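Local coordinates for protein putative transcriptional regulator (Clostridium difficile, PDB 3QI7) that is of unknown function but has a periplasmic-binding-protein-like fold, and so may bind a sugar or other small ligand, at residues Y336-T341 and G348-P353. Numbering follows the deposited sequence.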
loop_
_atom_site.group_PDB
_atom_site.type_symbol
_atom_site.label_atom_id
_atom_site.label_comp_id
_atom_site.label_asym_id
_atom_site.label_seq_id
_atom_site.Cartn_x
_atom_site.Cartn_y
_atom_site.Cartn_z
ATOM N N TYR A 336 -11.637 15.997 4.077
ATOM C CA TYR A 336 -12.643 14.976 4.326
ATOM C C TYR A 336 -12.019 13.590 4.530
ATOM O O TYR A 336 -12.327 12.887 5.493
ATOM C CB TYR A 336 -13.685 14.943 3.195
ATOM C CG TYR A 336 -14.749 13.926 3.468
ATOM C CD1 TYR A 336 -14.546 12.589 3.154
ATOM C CD2 TYR A 336 -15.941 14.289 4.093
ATOM C CE1 TYR A 336 -15.499 11.636 3.439
ATOM C CE2 TYR A 336 -16.909 13.341 4.374
ATOM C CZ TYR A 336 -16.670 12.017 4.058
ATOM O OH TYR A 336 -17.599 11.057 4.313
ATOM N N LEU A 337 -11.119 13.206 3.628
ATOM C CA LEU A 337 -10.518 11.869 3.674
ATOM C C LEU A 337 -9.538 11.685 4.851
ATOM O O LEU A 337 -9.460 10.590 5.450
ATOM C CB LEU A 337 -9.833 11.585 2.332
ATOM C CG LEU A 337 -10.772 11.446 1.148
ATOM C CD1 LEU A 337 -10.023 11.637 -0.173
ATOM C CD2 LEU A 337 -11.506 10.104 1.219
ATOM N N GLU A 338 -8.826 12.745 5.211
ATOM C CA GLU A 338 -7.971 12.723 6.389
ATOM C C GLU A 338 -8.793 12.582 7.674
ATOM O O GLU A 338 -8.445 11.767 8.549
ATOM C CB GLU A 338 -7.051 13.959 6.418
ATOM C CG GLU A 338 -6.017 13.885 5.307
ATOM C CD GLU A 338 -5.243 15.172 5.069
ATOM O OE1 GLU A 338 -5.120 16.014 6.002
ATOM O OE2 GLU A 338 -4.755 15.311 3.928
ATOM N N ALA A 339 -9.870 13.346 7.796
ATOM C CA ALA A 339 -10.715 13.226 8.989
ATOM C C ALA A 339 -11.348 11.830 9.071
ATOM O O ALA A 339 -11.413 11.239 10.155
ATOM C CB ALA A 339 -11.795 14.351 9.020
ATOM N N PHE A 340 -11.827 11.318 7.930
ATOM C CA PHE A 340 -12.449 9.981 7.857
ATOM C C PHE A 340 -11.425 8.908 8.228
ATOM O O PHE A 340 -11.756 7.968 8.961
ATOM C CB PHE A 340 -13.014 9.742 6.467
ATOM C CG PHE A 340 -13.946 8.553 6.353
ATOM C CD1 PHE A 340 -15.206 8.584 6.906
ATOM C CD2 PHE A 340 -13.544 7.396 5.670
ATOM C CE1 PHE A 340 -16.077 7.479 6.793
ATOM C CE2 PHE A 340 -14.414 6.278 5.557
ATOM C CZ PHE A 340 -15.670 6.338 6.092
ATOM N N THR A 341 -10.166 9.088 7.813
ATOM C CA THR A 341 -9.096 8.171 8.210
ATOM C C THR A 341 -8.855 8.216 9.727
ATOM O O THR A 341 -8.679 7.184 10.339
ATOM C CB THR A 341 -7.813 8.455 7.410
ATOM O OG1 THR A 341 -8.092 8.234 6.021
ATOM C CG2 THR A 341 -6.628 7.567 7.845
ATOM N N GLY A 348 -2.939 9.262 11.337
ATOM C CA GLY A 348 -2.787 10.456 10.505
ATOM C C GLY A 348 -2.400 10.062 9.099
ATOM O O GLY A 348 -1.822 8.977 8.835
ATOM N N SER A 349 -2.695 10.959 8.177
ATOM C CA SER A 349 -2.475 10.717 6.775
ATOM C C SER A 349 -2.430 12.048 6.032
ATOM O O SER A 349 -2.839 13.056 6.557
ATOM C CB SER A 349 -3.662 9.882 6.212
ATOM O OG SER A 349 -4.906 10.586 6.287
ATOM N N GLU A 350 -1.954 12.028 4.801
ATOM C CA GLU A 350 -2.074 13.200 3.932
ATOM C C GLU A 350 -2.491 12.749 2.548
ATOM O O GLU A 350 -1.864 11.866 1.946
ATOM C CB GLU A 350 -0.758 13.999 3.864
ATOM C CG GLU A 350 -0.849 15.345 3.079
ATOM C CD GLU A 350 0.528 15.994 2.854
ATOM O OE1 GLU A 350 1.432 15.768 3.681
ATOM O OE2 GLU A 350 0.725 16.715 1.855
ATOM N N PHE A 351 -3.568 13.373 2.046
ATOM C CA PHE A 351 -4.155 13.063 0.750
ATOM C C PHE A 351 -3.936 14.226 -0.215
ATOM O O PHE A 351 -4.098 15.393 0.156
ATOM C CB PHE A 351 -5.675 12.810 0.875
ATOM C CG PHE A 351 -6.043 11.472 1.481
ATOM C CD1 PHE A 351 -5.961 11.266 2.866
ATOM C CD2 PHE A 351 -6.525 10.446 0.702
ATOM C CE1 PHE A 351 -6.306 10.041 3.431
ATOM C CE2 PHE A 351 -6.862 9.213 1.271
ATOM C CZ PHE A 351 -6.760 9.020 2.625
ATOM N N THR A 352 -3.569 13.906 -1.447
ATOM C CA THR A 352 -3.233 14.906 -2.454
ATOM C C THR A 352 -3.963 14.620 -3.764
ATOM O O THR A 352 -3.860 13.513 -4.278
ATOM C CB THR A 352 -1.708 14.853 -2.721
ATOM O OG1 THR A 352 -1.007 15.025 -1.487
ATOM C CG2 THR A 352 -1.283 15.940 -3.723
ATOM N N PRO A 353 -4.699 15.601 -4.338
ATOM C CA PRO A 353 -5.340 15.260 -5.604
ATOM C C PRO A 353 -4.335 15.076 -6.758
ATOM O O PRO A 353 -3.262 15.687 -6.756
ATOM C CB PRO A 353 -6.277 16.472 -5.875
ATOM C CG PRO A 353 -5.631 17.611 -5.155
ATOM C CD PRO A 353 -5.093 16.942 -3.877
HETATM O O HOH W 1 -5.806 10.968 8.912
HETATM O O HOH W 2 -3.378 15.158 7.879
#
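The ring of Phe-351 turns one face to Leu-337, whose CB sits 3.7 Å from the ring centroid and only 3° off its normal, a nearly ideal CH-pi contact. At the ring's edge lie Glu-338 CG, 3.6 Å from Phe-351 CD1, and the hydroxyl of Thr-341. The branch of Leu-337 adds a second apolar touch, CD1 lying 3.8 Å from Phe-351 CD2. Thr-341 can border an apolar ring because its OG1 donates to Leu-337 O at 2.8 Å, a carbonyl that also accepts a hydrogen bond from the backbone N of Thr-341, from the opposite face of its plane.

Glu-338 is long enough to bridge helix and strand. With CG anti to the carbonyl carbon (chi1 -69°) and the chain extended beyond it, its methylenes run past the ring and deliver OE2 to Phe-351 N. That bond measures 3.0 Å and is nearly straight at 170°; the donor comes from the anti side, tilted out of the carboxylate plane. One water joins Glu-338 OE1 to Ser-349 O; another links Glu-338 O to the small hydroxyl of Ser-349.

Along the edge away from Phe-351 N, strand 349-353 pairs antiparallel with strand 361-370; Leu-313 of helix 306-324 also touches Phe-351. Segments 336-341 and 349-353 run nearly antiparallel, a helix followed by a strand at the margin of the mixed sheet in this periplasmic-binding-protein-like fold.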